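Local coordinates for protein thiosulfate reductase (Thermus thermophilus, PDB 2VPZ) that probably reduces polysulfide or thiosulfate, with a molybdenum atom, two molybdopterin guanine dinucleotides and, separately, one [4Fe-4S] cluster, at residues F535-K538 against T539-E542; E556-K559 against G560-T563; E613-E616 against G617-R620; P704-R707 against L708-G711; T753-A756 against K757-F760. One frame throughout, in Å; residues are numbered along the deposited sequence.

Contact 1: residues F535-K538 against T539-E542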
loop_
_atom_site.group_PDB
_atom_site.type_symbol
_atom_site.label_atom_id
_atom_site.label_comp_id
_atom_site.label_asym_id
_atom_site.label_seq_id
_atom_site.Cartn_x
_atom_site.Cartn_y
_atom_site.Cartn_z
ATOM N N PHE A 535 58.045 -0.770 32.931
ATOM C CA PHE A 535 57.642 0.643 33.191
ATOM C C PHE A 535 58.741 1.691 33.138
ATOM O O PHE A 535 58.480 2.848 33.519
ATOM C CB PHE A 535 56.941 0.738 34.528
ATOM C CG PHE A 535 55.758 -0.054 34.654
ATOM C CD1 PHE A 535 55.726 -1.195 35.430
ATOM C CD2 PHE A 535 54.650 0.254 33.853
ATOM C CE1 PHE A 535 54.644 -2.041 35.413
ATOM C CE2 PHE A 535 53.531 -0.566 33.819
ATOM C CZ PHE A 535 53.530 -1.735 34.600
ATOM N N PRO A 536 59.922 1.343 32.549
ATOM C CA PRO A 536 61.013 2.312 32.458
ATOM C C PRO A 536 60.626 3.680 31.863
ATOM O O PRO A 536 60.886 4.718 32.472
ATOM C CB PRO A 536 62.058 1.575 31.640
ATOM C CG PRO A 536 61.214 0.936 30.597
ATOM C CD PRO A 536 59.981 0.425 31.408
ATOM N N TRP A 537 60.031 3.669 30.673
ATOM C CA TRP A 537 59.551 4.902 29.983
ATOM C C TRP A 537 58.866 5.866 30.983
ATOM O O TRP A 537 58.059 5.415 31.794
ATOM C CB TRP A 537 58.545 4.576 28.845
ATOM C CG TRP A 537 57.522 3.505 29.202
ATOM C CD1 TRP A 537 57.686 2.154 29.097
ATOM C CD2 TRP A 537 56.186 3.692 29.743
ATOM N NE1 TRP A 537 56.564 1.500 29.529
ATOM C CE2 TRP A 537 55.627 2.409 29.930
ATOM C CE3 TRP A 537 55.410 4.818 30.084
ATOM C CZ2 TRP A 537 54.321 2.207 30.449
ATOM C CZ3 TRP A 537 54.099 4.627 30.605
ATOM C CH2 TRP A 537 53.581 3.327 30.776
ATOM N N LYS A 538 59.162 7.171 30.930
ATOM C CA LYS A 538 58.577 8.177 31.858
ATOM C C LYS A 538 57.225 8.743 31.447
ATOM O O LYS A 538 56.625 9.544 32.158
ATOM C CB LYS A 538 59.514 9.370 32.076
ATOM C CG LYS A 538 60.161 9.446 33.452
ATOM C CD LYS A 538 61.639 9.048 33.373
ATOM C CE LYS A 538 61.835 7.642 32.787
ATOM N NZ LYS A 538 62.480 6.706 33.768
ATOM N N THR A 539 56.749 8.354 30.280
ATOM C CA THR A 539 55.483 8.880 29.841
ATOM C C THR A 539 54.864 8.047 28.676
ATOM O O THR A 539 55.606 7.374 27.955
ATOM C CB THR A 539 55.689 10.423 29.490
ATOM O OG1 THR A 539 54.883 11.235 30.343
ATOM C CG2 THR A 539 55.395 10.715 28.028
ATOM N N ILE A 540 53.538 8.026 28.531
ATOM C CA ILE A 540 52.886 7.257 27.451
ATOM C C ILE A 540 53.259 7.728 26.014
ATOM O O ILE A 540 53.352 6.887 25.119
ATOM C CB ILE A 540 51.291 7.197 27.574
ATOM C CG1 ILE A 540 50.767 8.402 28.317
ATOM C CG2 ILE A 540 50.831 5.860 28.197
ATOM C CD1 ILE A 540 50.606 9.675 27.508
ATOM N N GLU A 541 53.489 9.015 25.772
ATOM C CA GLU A 541 53.880 9.461 24.416
ATOM C C GLU A 541 55.317 9.007 24.091
ATOM O O GLU A 541 55.691 8.852 22.924
ATOM C CB GLU A 541 53.714 10.997 24.173
ATOM C CG GLU A 541 54.044 11.934 25.318
ATOM C CD GLU A 541 52.788 12.471 26.024
ATOM O OE1 GLU A 541 51.942 13.073 25.323
ATOM O OE2 GLU A 541 52.654 12.278 27.258
ATOM N N GLU A 542 56.105 8.765 25.141
ATOM C CA GLU A 542 57.493 8.283 25.034
ATOM C C GLU A 542 57.413 6.840 24.477
ATOM O O GLU A 542 58.115 6.440 23.519
ATOM C CB GLU A 542 58.131 8.268 26.428
ATOM C CG GLU A 542 59.486 8.938 26.584
ATOM C CD GLU A 542 60.343 8.230 27.638
ATOM O OE1 GLU A 542 61.082 7.294 27.261
ATOM O OE2 GLU A 542 60.221 8.584 28.834
#
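The indole of W537 lies against the chain where it enters helix 540-551, with its six-membered ring meeting the backbone of T539 and I540. T539 N sits at the ring edge, in the plane, while T539 O approaches W537 CE3 obliquely at 3.3 Å. Over one face rests F535 CA, 3.8 Å above the indole plane and displaced toward the rim; Y374 and Y543 add edge-to-face ring contacts. A chi1 of 42° puts W537 CG between the backbone N and the carbonyl carbon, and this turns the indole onto the incoming helix. Its outer carbon W537 CZ3 then touches the branch methyl I540 CG2 at 4.2 Å. The second flat group, the E542 carboxylate, reaches back across the turn, and OE2 accepts the amide of K538 N at 2.7 Å with an N-H...O angle of 150°. The donor stands above the carboxylate plane, 45° out of it, and the other oxygen, E542 OE1, lies 4.0 Å from W537 CB. K538 bends along its chain and folds back, giving NZ to P536 O at 2.9 Å. The ammonium does not meet E542, yet its charge and the nearby helix start would probably favour the ionised carboxylate. W537 O takes a hydrogen bond from R523 NE, fastening the turn to helix 518-528. The arrangement is that of a helix N-terminus: T539 is the N-cap residue but makes no side-chain cap, and the glutamate at N3 instead bonds the amide of K538, just before the N-cap.

Contact 2: residues E556-K559 against G560-T563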
loop_
_atom_site.group_PDB
_atom_site.type_symbol
_atom_site.label_atom_id
_atom_site.label_comp_id
_atom_site.label_asym_id
_atom_site.label_seq_id
_atom_site.Cartn_x
_atom_site.Cartn_y
_atom_site.Cartn_z
ATOM N N GLU A 556 53.006 12.788 16.128
ATOM C CA GLU A 556 52.235 13.770 15.415
ATOM C C GLU A 556 51.610 13.227 14.086
ATOM O O GLU A 556 50.464 13.568 13.764
ATOM C CB GLU A 556 53.090 15.038 15.200
ATOM C CG GLU A 556 53.403 15.847 16.503
ATOM C CD GLU A 556 52.142 16.426 17.183
ATOM O OE1 GLU A 556 51.376 17.153 16.497
ATOM O OE2 GLU A 556 51.917 16.158 18.391
ATOM N N THR A 557 52.301 12.361 13.336
ATOM C CA THR A 557 51.770 11.811 12.062
ATOM C C THR A 557 50.692 10.732 12.307
ATOM O O THR A 557 49.705 10.593 11.568
ATOM C CB THR A 557 52.910 11.222 11.107
ATOM O OG1 THR A 557 54.023 12.119 11.072
ATOM C CG2 THR A 557 52.365 11.018 9.652
ATOM N N MET A 558 50.858 9.971 13.383
ATOM C CA MET A 558 49.860 8.989 13.724
ATOM C C MET A 558 48.526 9.742 14.044
ATOM O O MET A 558 47.448 9.280 13.647
ATOM C CB MET A 558 50.291 8.131 14.913
ATOM C CG MET A 558 49.937 6.631 14.786
ATOM S SD MET A 558 48.520 6.295 13.702
ATOM C CE MET A 558 49.339 6.078 12.096
ATOM N N LYS A 559 48.589 10.887 14.736
ATOM C CA LYS A 559 47.402 11.681 15.098
ATOM C C LYS A 559 46.706 12.205 13.831
ATOM O O LYS A 559 45.471 12.367 13.782
ATOM C CB LYS A 559 47.761 12.855 16.041
ATOM C CG LYS A 559 48.580 12.452 17.270
ATOM C CD LYS A 559 48.237 13.244 18.538
ATOM C CE LYS A 559 49.244 14.353 18.837
ATOM N NZ LYS A 559 49.444 14.614 20.310
ATOM N N GLY A 560 47.513 12.435 12.799
ATOM C CA GLY A 560 47.038 12.862 11.497
ATOM C C GLY A 560 46.109 11.896 10.741
ATOM O O GLY A 560 45.088 12.346 10.217
ATOM N N MET A 561 46.428 10.589 10.678
ATOM C CA MET A 561 45.628 9.504 10.008
ATOM C C MET A 561 45.111 8.403 11.011
ATOM O O MET A 561 45.337 7.195 10.788
ATOM C CB MET A 561 46.464 8.829 8.889
ATOM C CG MET A 561 47.979 9.087 8.977
ATOM S SD MET A 561 48.973 7.735 9.668
ATOM C CE MET A 561 48.518 6.353 8.566
ATOM N N GLY A 562 44.454 8.868 12.080
ATOM C CA GLY A 562 43.921 8.058 13.173
ATOM C C GLY A 562 44.096 6.549 13.200
ATOM O O GLY A 562 44.369 5.937 14.265
ATOM N N THR A 563 43.939 5.946 12.031
ATOM C CA THR A 563 44.053 4.507 11.712
ATOM C C THR A 563 45.167 4.194 10.659
ATOM O O THR A 563 45.402 5.009 9.777
ATOM C CB THR A 563 42.746 3.928 11.067
ATOM O OG1 THR A 563 41.608 4.413 11.736
ATOM C CG2 THR A 563 42.771 2.379 11.080
#
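G560 N and M561 N, the last amides of this helical turn, look back to E556 O and T557 O. Both bonds are weak: G560 N is 3.3 Å from E556 O with a bent N-H...O angle of 139°, and M561 N is 3.4 Å from T557 O at a straighter 152°. T557 O has a further neighbour in the side chain of M561, whose CG lies 3.5 Å from that oxygen. The side-chain hydroxyl of T557 turns elsewhere, to D554 OD2. These are the closing i to i+4 bonds of helix 555-560, and M561 is the first residue to leave helical backbone angles before the chain enters strand 563-565. The next amide in line, G562 N, comes 3.4 Å from M558 O at too poor an angle to bond; the backbone of G562 also hydrogen-bonds with that of L504. On the helix flank, K559 NZ makes a long salt bridge to E556 OE2 at 3.5 Å and hydrogen-bonds Y489 OH. M558 bends at chi2 and, to 90°, at chi3, bringing CE toward M561; the two side chains cross at about a right angle, so tightly that the fit is doubtful. An alanine in place of M561 would take away the thioether that crosses M558 and would probably leave M558 with less to pack on from this side, F492 and L553 remaining. Beyond the turn, T563 OG1 is satisfied by Y68 OH and N71 OD1.

Contact 3: residues E613-E616 against G617-R620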
loop_
_atom_site.group_PDB
_atom_site.type_symbol
_atom_site.label_atom_id
_atom_site.label_comp_id
_atom_site.label_asym_id
_atom_site.label_seq_id
_atom_site.Cartn_x
_atom_site.Cartn_y
_atom_site.Cartn_z
ATOM N N GLU A 613 14.554 -30.136 31.386
ATOM C CA GLU A 613 13.398 -29.291 31.080
ATOM C C GLU A 613 12.818 -28.444 32.237
ATOM O O GLU A 613 13.014 -28.771 33.414
ATOM C CB GLU A 613 12.321 -30.159 30.428
ATOM C CG GLU A 613 12.851 -30.921 29.207
ATOM C CD GLU A 613 11.867 -30.982 28.036
ATOM O OE1 GLU A 613 10.827 -30.288 28.088
ATOM O OE2 GLU A 613 12.154 -31.709 27.079
ATOM N N PRO A 614 12.122 -27.333 31.909
ATOM C CA PRO A 614 11.563 -26.499 32.986
ATOM C C PRO A 614 10.473 -27.213 33.794
ATOM O O PRO A 614 9.702 -27.999 33.218
ATOM C CB PRO A 614 10.938 -25.287 32.274
ATOM C CG PRO A 614 11.241 -25.455 30.789
ATOM C CD PRO A 614 11.620 -26.912 30.593
ATOM N N PRO A 615 10.439 -27.018 35.139
ATOM C CA PRO A 615 9.357 -27.719 35.851
ATOM C C PRO A 615 8.037 -26.993 35.474
ATOM O O PRO A 615 8.042 -25.793 35.097
ATOM C CB PRO A 615 9.669 -27.515 37.346
ATOM C CG PRO A 615 11.065 -26.929 37.438
ATOM C CD PRO A 615 11.431 -26.414 36.052
ATOM N N GLU A 616 6.911 -27.695 35.561
ATOM C CA GLU A 616 5.599 -27.117 35.265
ATOM C C GLU A 616 5.339 -25.926 36.256
ATOM O O GLU A 616 5.657 -26.007 37.457
ATOM C CB GLU A 616 4.505 -28.259 35.281
ATOM C CG GLU A 616 3.361 -28.238 36.298
ATOM C CD GLU A 616 2.318 -29.354 36.066
ATOM O OE1 GLU A 616 1.102 -29.080 36.183
ATOM O OE2 GLU A 616 2.740 -30.504 35.756
ATOM N N GLY A 617 4.857 -24.809 35.695
ATOM C CA GLY A 617 4.633 -23.531 36.370
ATOM C C GLY A 617 5.813 -22.572 36.125
ATOM O O GLY A 617 5.771 -21.379 36.477
ATOM N N PHE A 618 6.870 -23.086 35.497
ATOM C CA PHE A 618 8.113 -22.342 35.199
ATOM C C PHE A 618 8.430 -22.152 33.700
ATOM O O PHE A 618 7.817 -22.792 32.857
ATOM C CB PHE A 618 9.318 -23.043 35.850
ATOM C CG PHE A 618 9.412 -22.890 37.357
ATOM C CD1 PHE A 618 8.647 -23.683 38.209
ATOM C CD2 PHE A 618 10.286 -21.951 37.914
ATOM C CE1 PHE A 618 8.738 -23.547 39.588
ATOM C CE2 PHE A 618 10.403 -21.798 39.292
ATOM C CZ PHE A 618 9.632 -22.594 40.137
ATOM N N TYR A 619 9.384 -21.274 33.394
ATOM C CA TYR A 619 9.830 -21.010 32.010
ATOM C C TYR A 619 11.356 -20.928 31.918
ATOM O O TYR A 619 11.998 -20.553 32.893
ATOM C CB TYR A 619 9.251 -19.704 31.474
ATOM C CG TYR A 619 7.754 -19.666 31.449
ATOM C CD1 TYR A 619 7.029 -19.233 32.565
ATOM C CD2 TYR A 619 7.046 -20.116 30.327
ATOM C CE1 TYR A 619 5.634 -19.249 32.575
ATOM C CE2 TYR A 619 5.648 -20.144 30.317
ATOM C CZ TYR A 619 4.945 -19.708 31.444
ATOM O OH TYR A 619 3.566 -19.739 31.438
ATOM N N ARG A 620 11.952 -21.284 30.776
ATOM C CA ARG A 620 13.390 -21.131 30.655
ATOM C C ARG A 620 13.618 -19.600 30.511
ATOM O O ARG A 620 12.859 -18.916 29.833
ATOM C CB ARG A 620 13.965 -21.885 29.443
ATOM C CG ARG A 620 15.506 -21.970 29.420
ATOM C CD ARG A 620 16.020 -22.761 28.202
ATOM N NE ARG A 620 15.519 -24.133 28.133
ATOM C CZ ARG A 620 16.007 -25.184 28.792
ATOM N NH1 ARG A 620 17.047 -25.052 29.607
ATOM N NH2 ARG A 620 15.444 -26.386 28.628
#
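F618 and P614 carry most of this chain reversal, with E616 at its outer corner. F618 N donates to P615 O at 3.0 Å, bent to 140° at the hydrogen and 26° out of the carbonyl plane, which closes the turn. With chi1 at -73°, F618 CG stands beside its own backbone N and opposite the carbonyl carbon, which turns the CD1 edge of the ring toward P615. That edge faces the pyrrolidine, with CD1 4.1 Å from P615 CB, and the two side chains cross obliquely. E616 O lies in the plane of the F618 ring at the same edge, 3.9 Å from CD1. P614 packs on the backbone beyond: its CB is 4.0 Å from F618 O and its CG is 4.2 Å from R620 N, while F738 backs the same proline. The chain of E616, extended beyond CG, runs off from the turn and leads the carboxylate away. G617 has a positive phi, and a CB there would collide with E616 O. The end of R620 returns to the first arm, its guanidinium oblique to E613 CA and P614 CD; NH2 is held by E612 O and NH1 by R735 O. This buried arginine lies about 6 Å from a bound MGD. E613 itself pairs with K253. The arrangement is a type II beta turn, P615 to F618 with glycine third, delivering the chain into strand 619-624 of the mixed sheet in the molybdopterin dinucleotide-binding domain.

Contact 4: residues P704-R707 against L708-G711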
loop_
_atom_site.group_PDB
_atom_site.type_symbol
_atom_site.label_atom_id
_atom_site.label_comp_id
_atom_site.label_asym_id
_atom_site.label_seq_id
_atom_site.Cartn_x
_atom_site.Cartn_y
_atom_site.Cartn_z
ATOM N N PRO A 704 22.274 2.823 44.869
ATOM C CA PRO A 704 21.709 4.163 45.125
ATOM C C PRO A 704 22.455 5.393 44.623
ATOM O O PRO A 704 21.849 6.439 44.370
ATOM C CB PRO A 704 21.560 4.226 46.656
ATOM C CG PRO A 704 21.707 2.811 47.129
ATOM C CD PRO A 704 22.655 2.171 46.130
ATOM N N LEU A 705 23.766 5.271 44.512
ATOM C CA LEU A 705 24.589 6.391 44.076
ATOM C C LEU A 705 24.530 6.640 42.557
ATOM O O LEU A 705 24.800 7.752 42.116
ATOM C CB LEU A 705 26.019 6.265 44.638
ATOM C CG LEU A 705 26.129 6.367 46.189
ATOM C CD1 LEU A 705 27.577 6.089 46.647
ATOM C CD2 LEU A 705 25.654 7.750 46.686
ATOM N N MET A 706 24.217 5.602 41.769
ATOM C CA MET A 706 23.985 5.783 40.301
ATOM C C MET A 706 22.441 6.087 40.386
ATOM O O MET A 706 21.598 5.193 40.319
ATOM C CB MET A 706 24.282 4.513 39.461
ATOM C CG MET A 706 25.782 4.149 39.226
ATOM S SD MET A 706 26.025 2.520 38.407
ATOM C CE MET A 706 25.688 2.897 36.675
ATOM N N ARG A 707 22.104 7.369 40.541
ATOM C CA ARG A 707 20.736 7.803 40.734
ATOM C C ARG A 707 19.658 7.481 39.659
ATOM O O ARG A 707 18.493 7.261 40.025
ATOM C CB ARG A 707 20.723 9.295 41.208
ATOM C CG ARG A 707 21.485 9.512 42.575
ATOM C CD ARG A 707 21.070 10.800 43.336
ATOM N NE ARG A 707 19.651 10.810 43.735
ATOM C CZ ARG A 707 18.864 11.891 43.780
ATOM N NH1 ARG A 707 19.342 13.084 43.450
ATOM N NH2 ARG A 707 17.586 11.768 44.128
ATOM N N LEU A 708 19.978 7.416 38.370
ATOM C CA LEU A 708 18.951 6.981 37.394
ATOM C C LEU A 708 18.962 5.514 36.947
ATOM O O LEU A 708 18.176 5.160 36.075
ATOM C CB LEU A 708 18.825 7.889 36.126
ATOM C CG LEU A 708 19.954 8.776 35.651
ATOM C CD1 LEU A 708 19.628 9.405 34.269
ATOM C CD2 LEU A 708 20.216 9.874 36.711
ATOM N N ALA A 709 19.840 4.664 37.467
ATOM C CA ALA A 709 19.838 3.239 37.102
ATOM C C ALA A 709 19.280 2.400 38.265
ATOM O O ALA A 709 18.780 1.270 38.075
ATOM C CB ALA A 709 21.264 2.727 36.705
ATOM N N HIS A 710 19.350 3.004 39.453
ATOM C CA HIS A 710 18.854 2.420 40.723
ATOM C C HIS A 710 17.348 2.148 40.813
ATOM O O HIS A 710 16.528 3.069 40.742
ATOM C CB HIS A 710 19.198 3.245 42.006
ATOM C CG HIS A 710 18.799 2.602 43.284
ATOM N ND1 HIS A 710 19.401 1.475 43.747
ATOM C CD2 HIS A 710 17.808 2.867 44.142
ATOM C CE1 HIS A 710 18.802 1.056 44.840
ATOM N NE2 HIS A 710 17.823 1.893 45.107
ATOM N N GLY A 711 17.021 0.856 40.978
ATOM C CA GLY A 711 15.664 0.331 41.109
ATOM C C GLY A 711 14.820 0.013 39.875
ATOM O O GLY A 711 13.605 -0.245 39.977
HETATM O O HOH W 1 15.681 6.006 39.741
#
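M706 O and H710 N close an alpha turn in the loop that joins strands 692-696 and 724-725, within the molybdopterin dinucleotide-binding domain; M706 is also the centre of an inverse gamma turn. H710 N reaches M706 O at 3.3 Å and approaches nearly along the C=O axis, at 167°. A709 N shares the same acceptor in a weak bond of 3.4 Å, so two amides grip one carbonyl. Beside the turn, P704, two residues before M706, packs on H710. It lies over one face of the imidazole, offset toward the rim: P704 CA is 4.0 Å from the H710 ring centroid and 21° off the ring normal, a CH-pi contact. P704 CG joins in, 4.1 Å from H710 CE1. With chi1 of H710 at -175°, CG is trans to N, and the imidazole swings out to lie against P704. H710 ND1 takes a weak hydrogen bond from A703 N. Replacing H710 by an alanine would remove the imidazole, and P704 would probably lose its cover while A703 N is left without this acceptor. Deeper in the turn, M706 CE touches A709 CB at 4.4 Å, and the M706 side chain comes within about 6 Å of a bound MGD. N636 OD1 accepts L708 N, and R707 N makes a weak bond to D93. A water spans the outer side of the turn, donating to R707 O at 3.1 Å and to H710 O at 3.2 Å.

Contact 5: residues T753-A756 against K757-F760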
loop_
_atom_site.group_PDB
_atom_site.type_symbol
_atom_site.label_atom_id
_atom_site.label_comp_id
_atom_site.label_asym_id
_atom_site.label_seq_id
_atom_site.Cartn_x
_atom_site.Cartn_y
_atom_site.Cartn_z
ATOM N N THR A 753 13.395 12.457 33.937
ATOM C CA THR A 753 13.664 13.784 33.345
ATOM C C THR A 753 14.215 14.726 34.444
ATOM O O THR A 753 15.183 15.463 34.214
ATOM C CB THR A 753 12.378 14.399 32.654
ATOM O OG1 THR A 753 11.972 13.583 31.563
ATOM C CG2 THR A 753 12.638 15.819 32.131
ATOM N N GLY A 754 13.613 14.678 35.632
ATOM C CA GLY A 754 14.074 15.463 36.766
ATOM C C GLY A 754 15.552 15.190 37.026
ATOM O O GLY A 754 16.369 16.113 37.033
ATOM N N LEU A 755 15.909 13.924 37.234
ATOM C CA LEU A 755 17.309 13.498 37.424
ATOM C C LEU A 755 18.200 13.862 36.194
ATOM O O LEU A 755 19.265 14.466 36.353
ATOM C CB LEU A 755 17.391 11.985 37.691
ATOM C CG LEU A 755 16.815 11.503 39.026
ATOM C CD1 LEU A 755 16.617 9.968 39.029
ATOM C CD2 LEU A 755 17.750 11.950 40.158
ATOM N N ALA A 756 17.776 13.508 34.982
ATOM C CA ALA A 756 18.541 13.848 33.770
ATOM C C ALA A 756 18.836 15.350 33.657
ATOM O O ALA A 756 19.812 15.750 33.024
ATOM C CB ALA A 756 17.812 13.371 32.480
ATOM N N LYS A 757 18.005 16.189 34.266
ATOM C CA LYS A 757 18.232 17.641 34.200
ATOM C C LYS A 757 19.254 18.242 35.168
ATOM O O LYS A 757 19.524 19.438 35.058
ATOM C CB LYS A 757 16.937 18.443 34.345
ATOM C CG LYS A 757 16.037 18.483 33.137
ATOM C CD LYS A 757 14.703 19.092 33.523
ATOM C CE LYS A 757 13.646 18.838 32.469
ATOM N NZ LYS A 757 13.516 19.944 31.464
ATOM N N ARG A 758 19.783 17.456 36.115
ATOM C CA ARG A 758 20.805 17.946 37.046
ATOM C C ARG A 758 21.959 18.457 36.181
ATOM O O ARG A 758 22.454 17.705 35.343
ATOM C CB ARG A 758 21.345 16.832 37.955
ATOM C CG ARG A 758 20.411 16.339 39.026
ATOM C CD ARG A 758 20.371 14.824 38.942
ATOM N NE ARG A 758 21.425 14.180 39.708
ATOM C CZ ARG A 758 22.085 13.069 39.391
ATOM N NH1 ARG A 758 21.845 12.404 38.268
ATOM N NH2 ARG A 758 22.976 12.602 40.250
ATOM N N PRO A 759 22.406 19.726 36.368
ATOM C CA PRO A 759 23.509 20.305 35.577
ATOM C C PRO A 759 24.887 19.653 35.823
ATOM O O PRO A 759 25.142 19.211 36.935
ATOM C CB PRO A 759 23.523 21.780 35.997
ATOM C CG PRO A 759 22.147 22.009 36.643
ATOM C CD PRO A 759 21.930 20.697 37.359
ATOM N N PHE A 760 25.777 19.586 34.828
ATOM C CA PHE A 760 27.109 19.011 35.089
ATOM C C PHE A 760 28.108 20.116 35.442
ATOM O O PHE A 760 28.361 21.055 34.666
ATOM C CB PHE A 760 27.666 18.167 33.923
ATOM C CG PHE A 760 29.059 17.568 34.187
ATOM C CD1 PHE A 760 29.236 16.488 35.069
ATOM C CD2 PHE A 760 30.187 18.079 33.530
ATOM C CE1 PHE A 760 30.527 15.923 35.294
ATOM C CE2 PHE A 760 31.482 17.530 33.741
ATOM C CZ PHE A 760 31.650 16.450 34.624
HETATM O O HOH W 2 21.761 12.778 35.509
HETATM O O HOH W 3 22.413 14.905 34.135
#
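T753 and K757 lie side by side and point the same way, as do L755 and R758, so two side-by-side pairs leave this turn. In the first pair the methyl T753 CG2 meets K757 CE at a close 3.2 Å. That methyl faces the lysine because it is anti to the backbone N of T753; K757 runs extended along it and bends only at its last torsion. In the second pair the branch methyl L755 CD2 lies over one face of the R758 guanidinium and 4.1 Å from R758 CD. The bends at chi2 (130°) and chi3 (87°) bring R758 back along the leucine, and NH2 goes on to a salt bridge with D93. Here helix 752-756 ends: K757 N is shared between T753 O at 2.9 Å and, more weakly, G754 O at 3.2 Å. R758 N is placed to reach L755 O, but the fit of that oxygen against R758 is doubtful. T753, A756 and K757 also pack against another protein chain of the assembly. One water donates to both A756 O and R758 O, 3.0 Å from each; a second joins L755 O to R758 NH1, the latter weakly.

The five contacts follow one another along the chain in numerical order. Contacts 1 and 2 lie at the start of helix 540-551 and the end of helix 555-560, with centres 19 Å apart, and do not touch. Contact 3 lies across the chain's centre from both, its centre about 57 and 56 Å from theirs, where strand 619-624 begins. Contact 4 belongs to the same dinucleotide-binding domain, its centre 32 Å from that of contact 3. Contacts 4 and 5 do meet, their centres 13 Å apart: L708 packs on L755 and R758, and D93 forms a salt bridge with R758 and a weak hydrogen bond with R707 N. The C-terminal helix 752-756 is thereby seated against a loop near the cofactor.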